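Side-chain contacts in gene 2 protein (Enterobacteria phage Sf6, PDB 5C12), which packages viral DNA as the large terminase subunit, of which this chain is the metal-binding nuclease domain: residues I23-R26 with E27-E30; K213-A216 with E217-Q220. The protein carries 1 engineered substitution. All coordinates share one frame; numbering follows the deposited sequence.

Contact 1 of 2, residues I23-R26 with E27-E30; sequences IIKR and EWLE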
# COMPACT_ATOMS: atom_id res chain seq x y z
N ILE A 23 -1.35 -12.58 -6.16
CA ILE A 23 -2.14 -11.59 -6.89
C ILE A 23 -1.31 -10.61 -7.74
O ILE A 23 -1.87 -9.91 -8.58
CB ILE A 23 -3.04 -10.79 -5.93
CG1 ILE A 23 -2.19 -9.98 -4.95
CG2 ILE A 23 -3.97 -11.73 -5.20
CD1 ILE A 23 -2.94 -8.88 -4.25
N ILE A 24 0.00 -10.58 -7.54
CA ILE A 24 0.88 -9.66 -8.27
C ILE A 24 2.05 -10.41 -8.89
O ILE A 24 2.72 -11.18 -8.21
CB ILE A 24 1.41 -8.54 -7.36
CG1 ILE A 24 0.28 -7.57 -7.03
CG2 ILE A 24 2.57 -7.77 -8.01
CD1 ILE A 24 0.54 -6.70 -5.79
N LYS A 25 2.22 -10.25 -10.20
CA LYS A 25 3.31 -10.83 -10.95
C LYS A 25 4.56 -9.97 -10.91
O LYS A 25 4.50 -8.76 -11.06
CB LYS A 25 2.89 -11.04 -12.42
CG LYS A 25 1.81 -12.09 -12.59
CD LYS A 25 2.41 -13.51 -12.57
CE LYS A 25 1.32 -14.55 -12.71
NZ LYS A 25 0.22 -14.36 -11.72
N ARG A 26 5.71 -10.63 -10.76
CA ARG A 26 6.97 -9.93 -10.74
C ARG A 26 7.18 -9.14 -12.02
O ARG A 26 7.70 -8.03 -11.99
CB ARG A 26 8.10 -10.94 -10.54
CG ARG A 26 9.46 -10.32 -10.50
CD ARG A 26 9.61 -9.48 -9.28
NE ARG A 26 10.89 -8.78 -9.28
CZ ARG A 26 11.76 -8.80 -8.28
NH1 ARG A 26 11.51 -9.48 -7.16
NH2 ARG A 26 12.89 -8.12 -8.40
N GLU A 27 6.80 -9.70 -13.16
CA GLU A 27 6.95 -8.97 -14.41
C GLU A 27 6.24 -7.62 -14.40
O GLU A 27 6.72 -6.67 -15.01
CB GLU A 27 6.44 -9.80 -15.59
CG GLU A 27 7.45 -10.77 -16.11
CD GLU A 27 8.71 -10.10 -16.62
OE1 GLU A 27 8.64 -9.38 -17.64
OE2 GLU A 27 9.76 -10.31 -16.00
N TRP A 28 5.08 -7.53 -13.74
CA TRP A 28 4.37 -6.26 -13.67
C TRP A 28 5.21 -5.25 -12.89
O TRP A 28 5.26 -4.06 -13.21
CB TRP A 28 3.02 -6.38 -12.96
CG TRP A 28 2.07 -7.42 -13.49
CD1 TRP A 28 2.15 -8.11 -14.67
CD2 TRP A 28 0.88 -7.88 -12.84
NE1 TRP A 28 1.08 -8.98 -14.79
CE2 TRP A 28 0.29 -8.85 -13.68
CE3 TRP A 28 0.25 -7.56 -11.63
CZ2 TRP A 28 -0.90 -9.50 -13.34
CZ3 TRP A 28 -0.91 -8.20 -11.30
CH2 TRP A 28 -1.48 -9.17 -12.14
N LEU A 29 5.85 -5.72 -11.82
CA LEU A 29 6.67 -4.84 -10.98
C LEU A 29 7.90 -4.33 -11.74
O LEU A 29 8.27 -3.16 -11.64
CB LEU A 29 7.10 -5.57 -9.71
CG LEU A 29 5.94 -6.03 -8.81
CD1 LEU A 29 6.46 -6.96 -7.73
CD2 LEU A 29 5.23 -4.83 -8.20
N GLU A 30 8.52 -5.21 -12.52
CA GLU A 30 9.64 -4.80 -13.34
C GLU A 30 9.19 -3.76 -14.38
O GLU A 30 9.86 -2.75 -14.59
CB GLU A 30 10.26 -6.00 -14.03
CG GLU A 30 10.84 -7.07 -13.12
CD GLU A 30 11.97 -6.56 -12.25
OE1 GLU A 30 12.61 -5.54 -12.61
OE2 GLU A 30 12.22 -7.18 -11.19
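Arg-26 reaches along the first turn of helix 26-32 to Glu-30, an i to i+4 salt bridge at the start of a helix in the nuclease domain. Lys-25 is the N-cap residue. The CB bond of Arg-26 points away from 27-30 overall. CG lies anti to the backbone N (chi1 -180°), and the bend at chi2 turns the chain toward Glu-30. Arg-26 CD then comes within 4.0 Å of Glu-30 OE2. Arg-26 NE donates to Glu-30 OE2 at 2.8 Å. Arg-26 NH2 donates to Glu-30 OE2 at 3.0 Å. The grip is therefore side-on, with both nitrogens on one carboxylate atom. The guanidinium and carboxylate planes are 18° apart, nearly coplanar. NH2 also pairs with Glu-212, so it serves two acidic side chains, Glu-30 and Glu-212.

Trp-28 presents one indole face to Lys-25. Lys-25 CB sits over the five-membered ring of Trp-28 in a CH-pi contact, 3.5 Å from the ring centroid. Lys-25 CG continues over the CE2 and CZ2 side. Tyr-181 and Tyr-184 of helix 168-189 meet the same indole. On the buried side, Ile-24 CG2 rests 3.9 Å from Leu-29 CG, and these two side chains cross at about a right angle. Both reach helices 168-189 and 208-218, so the start of helix 26-32 is packed against two other helices. Glu-30 N donates to Arg-26 O at 3.0 Å with an N-H...O angle of 163°, straighter than the weak bond from Leu-29 N to Lys-25 O.

Contact 2 of 2, residues K213-A216 with E217-Q220; sequences KLFA and ELTQ
Leu-214 and Leu-218 stand one turn apart on helix 208-218, at its C-terminal end, where the chain leaves the helix through Thr-219 and Gln-220. The apolar contacts come first. Leu-218 CD1 lies 3.8 Å from Leu-214 CG and also touches both methyls of that residue. Leu-214 holds its CG anti to the backbone N (chi1 169°), which brings the branched end back toward Leu-218. Leu-218 CD1 is also 4.5 Å from Phe-215 CD1 and meets that ring obliquely. The Phe-215 ring has an edge-to-face partner in Phe-201. Leu-214 and Leu-218 also pack on helix 249-256, the helix that bears the metal ligand Asp-252.

Three backbone bonds are i to i+4. Leu-218 N donates to Leu-214 O at 2.8 Å, and Thr-219 N to Phe-215 O at 3.2 Å. The third runs from Glu-217 N to Lys-213 O. Glu-217 N also makes a weak i to i+3 bond to Leu-214 O.

The charged ends find partners elsewhere. Lys-213 NZ forms a salt bridge with Glu-76. Glu-217 is extended beyond CG, and its OE1 accepts from Ala-251 N, with a weak bond from Leu-250 N. This carboxylate thus meets the first turn of helix 249-256 and may be stabilised there by the helix dipole. Its side chain is about 8 Å from a bound magnesium ion.

At the helix end, the side chains of Thr-219 and Gln-220 come back to the carbonyls of Phe-215 and Ala-216. Thr-219 OG1 lies 3.2 Å from Phe-215 O, and Gln-220 CG closes to 3.1 Å from Ala-216 O.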
# COMPACT_ATOMS: atom_id res chain seq x y z
N LYS A 213 13.34 -5.30 -1.99
CA LYS A 213 12.69 -5.87 -0.80
C LYS A 213 11.17 -5.78 -0.91
O LYS A 213 10.45 -6.74 -0.58
CB LYS A 213 13.13 -5.13 0.49
CG LYS A 213 14.58 -5.34 0.86
CD LYS A 213 14.76 -4.94 2.32
CE LYS A 213 16.17 -5.11 2.78
NZ LYS A 213 16.21 -5.14 4.28
N LEU A 214 10.68 -4.64 -1.39
CA LEU A 214 9.25 -4.46 -1.61
C LEU A 214 8.73 -5.51 -2.59
O LEU A 214 7.71 -6.16 -2.35
CB LEU A 214 8.95 -3.07 -2.14
CG LEU A 214 7.52 -2.87 -2.64
CD1 LEU A 214 6.55 -2.81 -1.48
CD2 LEU A 214 7.40 -1.62 -3.55
N PHE A 215 9.43 -5.67 -3.71
CA PHE A 215 8.97 -6.58 -4.73
C PHE A 215 8.89 -8.02 -4.21
O PHE A 215 7.97 -8.76 -4.56
CB PHE A 215 9.88 -6.52 -5.95
CG PHE A 215 9.74 -5.26 -6.77
CD1 PHE A 215 8.89 -4.24 -6.40
CD2 PHE A 215 10.47 -5.12 -7.94
CE1 PHE A 215 8.77 -3.10 -7.19
CE2 PHE A 215 10.34 -3.99 -8.72
CZ PHE A 215 9.50 -2.98 -8.36
N ALA A 216 9.87 -8.41 -3.41
CA ALA A 216 9.91 -9.76 -2.86
C ALA A 216 8.75 -10.00 -1.90
O ALA A 216 8.36 -11.14 -1.69
CB ALA A 216 11.22 -10.00 -2.15
N GLU A 217 8.25 -8.93 -1.28
CA GLU A 217 7.08 -9.04 -0.43
C GLU A 217 5.80 -9.06 -1.25
O GLU A 217 4.92 -9.88 -1.02
CB GLU A 217 7.03 -7.90 0.61
CG GLU A 217 8.10 -7.99 1.67
CD GLU A 217 7.95 -6.93 2.79
OE1 GLU A 217 6.97 -6.15 2.74
OE2 GLU A 217 8.82 -6.91 3.68
N LEU A 218 5.72 -8.19 -2.25
CA LEU A 218 4.51 -8.07 -3.05
C LEU A 218 4.13 -9.37 -3.78
O LEU A 218 2.94 -9.67 -3.96
CB LEU A 218 4.63 -6.93 -4.07
CG LEU A 218 4.49 -5.49 -3.54
CD1 LEU A 218 4.78 -4.49 -4.63
CD2 LEU A 218 3.09 -5.24 -2.99
N THR A 219 5.12 -10.13 -4.22
CA THR A 219 4.85 -11.36 -4.94
C THR A 219 4.47 -12.51 -4.02
O THR A 219 4.18 -13.61 -4.51
CB THR A 219 6.04 -11.77 -5.80
OG1 THR A 219 7.21 -11.89 -4.97
CG2 THR A 219 6.26 -10.72 -6.89
N GLN A 220 4.43 -12.25 -2.71
CA GLN A 220 4.01 -13.25 -1.73
C GLN A 220 2.56 -13.07 -1.30
O GLN A 220 2.00 -13.96 -0.66
CB GLN A 220 4.90 -13.18 -0.49
CG GLN A 220 6.39 -13.39 -0.75
CD GLN A 220 6.78 -14.84 -0.70
OE1 GLN A 220 6.23 -15.67 -1.42
NE2 GLN A 220 7.74 -15.15 0.16

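The two contacts lie at opposite kinds of helix end. Contact 1 opens helix 26-32 and contact 2 closes helix 208-218. Their centres are about 9 Å apart, and the helices meet through apolar side chains, with Leu-29 CD2 3.6 Å from Leu-218 CD1. Each is partly buried, with three buried residues apiece. Contact 1 lies farther from the centre of the chain, its salt bridge and indole being partly exposed, and also faces helix 168-189. Contact 2 lies nearer the centre of the domain, about 12 Å against 15 Å between centres, and faces helix 249-256 beside the metal site. Its Glu-217 meets backbone N-H groups there, whereas Glu-30 of contact 1 pairs with Arg-26.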